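Local structure of metallo-beta-lactamase family protein (Staphylococcus aureus, 3R2U) at residues 315-320 and 330-335. The protein binds an iron ion in its metallo-beta-lactamase domain and is probably a hydrolase or, as in rhodanese-fused relatives, a persulfide dioxygenase. Numbering follows the deposited sequence.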
ATOM      1  N   GLY A 315     -20.976 -24.081 -12.417  1.00 36.74           N
ATOM      2  CA  GLY A 315     -19.753 -24.881 -12.366  1.00 35.30           C
ATOM      3  C   GLY A 315     -18.686 -24.291 -11.448  1.00 32.84           C
ATOM      4  O   GLY A 315     -17.782 -25.003 -11.003  1.00 34.77           O
ATOM      5  N   THR A 316     -18.769 -23.002 -11.144  1.00 29.58           N
ATOM      6  CA  THR A 316     -17.793 -22.398 -10.250  1.00 27.89           C
ATOM      7  C   THR A 316     -18.206 -22.668  -8.811  1.00 27.28           C
ATOM      8  O   THR A 316     -19.368 -22.913  -8.537  1.00 28.58           O
ATOM      9  CB  THR A 316     -17.647 -20.883 -10.488  1.00 27.99           C
ATOM     10  OG1 THR A 316     -18.878 -20.219 -10.178  1.00 30.55           O
ATOM     11  CG2 THR A 316     -17.268 -20.621 -11.936  1.00 26.37           C
ATOM     12  N   ILE A 317     -17.238 -22.685  -7.902  1.00 25.04           N
ATOM     13  CA  ILE A 317     -17.519 -22.888  -6.497  1.00 24.38           C
ATOM     14  C   ILE A 317     -17.203 -21.573  -5.770  1.00 22.68           C
ATOM     15  O   ILE A 317     -16.119 -21.002  -5.921  1.00 19.61           O
ATOM     16  CB  ILE A 317     -16.677 -24.053  -5.939  1.00 25.70           C
ATOM     17  CG1 ILE A 317     -17.093 -25.359  -6.644  1.00 26.97           C
ATOM     18  CG2 ILE A 317     -16.845 -24.165  -4.427  1.00 24.81           C
ATOM     19  CD1 ILE A 317     -16.140 -26.501  -6.431  1.00 31.51           C
ATOM     20  N   ASN A 318     -18.155 -21.087  -4.998  1.00 21.45           N
ATOM     21  CA  ASN A 318     -17.946 -19.844  -4.261  1.00 22.43           C
ATOM     22  C   ASN A 318     -17.124 -20.086  -3.019  1.00 22.37           C
ATOM     23  O   ASN A 318     -17.530 -20.844  -2.153  1.00 22.79           O
ATOM     24  CB  ASN A 318     -19.296 -19.249  -3.857  1.00 22.64           C
ATOM     25  CG  ASN A 318     -19.187 -17.882  -3.196  1.00 21.16           C
ATOM     26  OD1 ASN A 318     -20.038 -17.532  -2.389  1.00 22.15           O
ATOM     27  ND2 ASN A 318     -18.161 -17.102  -3.541  1.00 20.61           N
ATOM     28  N   ILE A 319     -15.941 -19.501  -2.937  1.00 22.03           N
ATOM     29  CA  ILE A 319     -15.193 -19.572  -1.687  1.00 20.88           C
ATOM     30  C   ILE A 319     -14.825 -18.133  -1.376  1.00 20.65           C
ATOM     31  O   ILE A 319     -13.787 -17.649  -1.817  1.00 21.24           O
ATOM     32  CB  ILE A 319     -13.933 -20.441  -1.726  1.00 21.24           C
ATOM     33  CG1 ILE A 319     -14.239 -21.869  -2.177  1.00 21.61           C
ATOM     34  CG2 ILE A 319     -13.317 -20.485  -0.318  1.00 20.46           C
ATOM     35  CD1 ILE A 319     -15.062 -22.664  -1.182  1.00 25.03           C
ATOM     36  N   PRO A 320     -15.682 -17.432  -0.622  1.00 22.05           N
ATOM     37  CA  PRO A 320     -15.385 -16.033  -0.298  1.00 22.73           C
ATOM     38  C   PRO A 320     -14.000 -15.854   0.341  1.00 22.88           C
ATOM     39  O   PRO A 320     -13.622 -16.641   1.195  1.00 21.77           O
ATOM     40  CB  PRO A 320     -16.486 -15.659   0.681  1.00 24.13           C
ATOM     41  CG  PRO A 320     -17.631 -16.584   0.352  1.00 23.96           C
ATOM     42  CD  PRO A 320     -16.963 -17.878  -0.039  1.00 23.37           C
ATOM     43  N   GLY A 330     -10.290 -25.804   1.803  1.00 24.60           N
ATOM     44  CA  GLY A 330      -9.648 -27.071   2.101  1.00 25.44           C
ATOM     45  C   GLY A 330     -10.480 -28.265   1.700  1.00 25.47           C
ATOM     46  O   GLY A 330      -9.943 -29.324   1.361  1.00 25.88           O
ATOM     47  N   TRP A 331     -11.795 -28.082   1.704  1.00 25.33           N
ATOM     48  CA  TRP A 331     -12.706 -29.129   1.308  1.00 25.33           C
ATOM     49  C   TRP A 331     -12.783 -29.337  -0.195  1.00 25.50           C
ATOM     50  O   TRP A 331     -13.247 -30.388  -0.625  1.00 24.65           O
ATOM     51  CB  TRP A 331     -14.107 -28.862   1.857  1.00 26.69           C
ATOM     52  CG  TRP A 331     -14.180 -28.959   3.347  1.00 29.27           C
ATOM     53  CD1 TRP A 331     -14.183 -27.929   4.245  1.00 33.13           C
ATOM     54  CD2 TRP A 331     -14.225 -30.162   4.115  1.00 34.37           C
ATOM     55  NE1 TRP A 331     -14.241 -28.424   5.532  1.00 33.76           N
ATOM     56  CE2 TRP A 331     -14.265 -29.792   5.478  1.00 35.55           C
ATOM     57  CE3 TRP A 331     -14.245 -31.523   3.783  1.00 35.38           C
ATOM     58  CZ2 TRP A 331     -14.328 -30.734   6.504  1.00 37.47           C
ATOM     59  CZ3 TRP A 331     -14.300 -32.458   4.804  1.00 35.22           C
ATOM     60  CH2 TRP A 331     -14.343 -32.060   6.146  1.00 37.62           C
ATOM     61  N   TYR A 332     -12.334 -28.356  -0.993  1.00 24.17           N
ATOM     62  CA  TYR A 332     -12.428 -28.437  -2.456  1.00 23.56           C
ATOM     63  C   TYR A 332     -11.116 -28.363  -3.216  1.00 23.56           C
ATOM     64  O   TYR A 332     -11.076 -28.763  -4.369  1.00 23.48           O
ATOM     65  CB  TYR A 332     -13.304 -27.298  -2.988  1.00 24.48           C
ATOM     66  CG  TYR A 332     -14.695 -27.300  -2.432  1.00 27.89           C
ATOM     67  CD1 TYR A 332     -15.014 -26.528  -1.323  1.00 31.37           C
ATOM     68  CD2 TYR A 332     -15.690 -28.084  -3.001  1.00 32.13           C
ATOM     69  CE1 TYR A 332     -16.284 -26.539  -0.793  1.00 34.24           C
ATOM     70  CE2 TYR A 332     -16.965 -28.107  -2.470  1.00 34.97           C
ATOM     71  CZ  TYR A 332     -17.250 -27.331  -1.368  1.00 35.49           C
ATOM     72  OH  TYR A 332     -18.504 -27.327  -0.839  1.00 45.48           O
ATOM     73  N   LEU A 333     -10.052 -27.865  -2.586  1.00 21.91           N
ATOM     74  CA  LEU A 333      -8.785 -27.682  -3.286  1.00 23.82           C
ATOM     75  C   LEU A 333      -8.238 -29.016  -3.727  1.00 22.93           C
ATOM     76  O   LEU A 333      -8.138 -29.929  -2.930  1.00 25.03           O
ATOM     77  CB  LEU A 333      -7.748 -26.967  -2.390  1.00 23.39           C
ATOM     78  CG  LEU A 333      -6.486 -26.437  -3.094  1.00 26.47           C
ATOM     79  CD1 LEU A 333      -6.822 -25.375  -4.113  1.00 27.53           C
ATOM     80  CD2 LEU A 333      -5.501 -25.878  -2.094  1.00 25.06           C
ATOM     81  N   ASN A 334      -7.936 -29.142  -5.009  1.00 21.79           N
ATOM     82  CA  ASN A 334      -7.313 -30.354  -5.522  1.00 21.45           C
ATOM     83  C   ASN A 334      -5.841 -30.001  -5.868  1.00 21.58           C
ATOM     84  O   ASN A 334      -5.571 -29.279  -6.849  1.00 18.54           O
ATOM     85  CB  ASN A 334      -8.085 -30.864  -6.733  1.00 22.24           C
ATOM     86  CG  ASN A 334      -7.598 -32.202  -7.210  1.00 22.91           C
ATOM     87  OD1 ASN A 334      -6.433 -32.561  -7.033  1.00 21.78           O
ATOM     88  ND2 ASN A 334      -8.490 -32.952  -7.828  1.00 23.53           N
ATOM     89  N   TYR A 335      -4.897 -30.490  -5.047  1.00 20.16           N
ATOM     90  CA  TYR A 335      -3.478 -30.183  -5.239  1.00 19.87           C
ATOM     91  C   TYR A 335      -2.880 -30.712  -6.530  1.00 20.51           C
ATOM     92  O   TYR A 335      -1.820 -30.262  -6.944  1.00 22.11           O
ATOM     93  CB  TYR A 335      -2.641 -30.692  -4.050  1.00 19.63           C
ATOM     94  CG  TYR A 335      -2.783 -29.855  -2.804  1.00 21.45           C
ATOM     95  CD1 TYR A 335      -3.909 -29.961  -2.000  1.00 22.12           C
ATOM     96  CD2 TYR A 335      -1.785 -28.960  -2.419  1.00 20.69           C
ATOM     97  CE1 TYR A 335      -4.039 -29.213  -0.864  1.00 22.55           C
ATOM     98  CE2 TYR A 335      -1.903 -28.220  -1.260  1.00 18.80           C
ATOM     99  CZ  TYR A 335      -3.042 -28.348  -0.493  1.00 22.70           C
ATOM    100  OH  TYR A 335      -3.223 -27.617   0.650  1.00 26.04           O
TER
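Ile-317, in the outermost strand of a small parallel sheet, and Ile-319 just beyond it both meet the ring of Tyr-332, which reaches across from the loop following helix 325-329. The CG2 methyl of Ile-317 sits over one face of the ring, 4.1 Å from the centroid of Tyr-332 and just 3° off the ring normal, a well-centred CH-pi contact. With CG1 beside the backbone N (chi1 -64°), CG2 is anti to that nitrogen; the longer branch then runs out extended, and CD1 of Ile-317 lies 3.8 Å from CD2 of Tyr-332. A beta-branched residue suits a strand and here offers two separate methyls to one ring. Asn-318, between the isoleucines, instead donates from ND2 to the carbonyl oxygens of Asp-301 and Arg-303, at the end of the neighbouring strand 298-301 and just after it. Ile-319 returns to the ring, but obliquely: its CD1 is 3.9 Å from CD1 of Tyr-332 and 4.1 Å from CE1 of that residue. A folded chain (chi2 -68°) brings this methyl there. Ile-319 is buried, also touching Phe-325, Gln-328 and Ile-329 of helix 325-329, while Phe-300 of strand 298-301 touches both isoleucines and Tyr-332. The contact lies within a beta-alpha-beta crossover from strand 317-318 through helix 325-329 to strand 339-342; the parallel sheet, with strand order 2-1-3-4, is consistent with a rhodanese-like fold. Tyrosine fits an exposed position because its apolar ring can lie on the isoleucines while its hydroxyl tolerates water. No hydrogen bond joins the two segments, and only 134 Å² is buried, so the contact rests on dispersion and the hydrophobic effect.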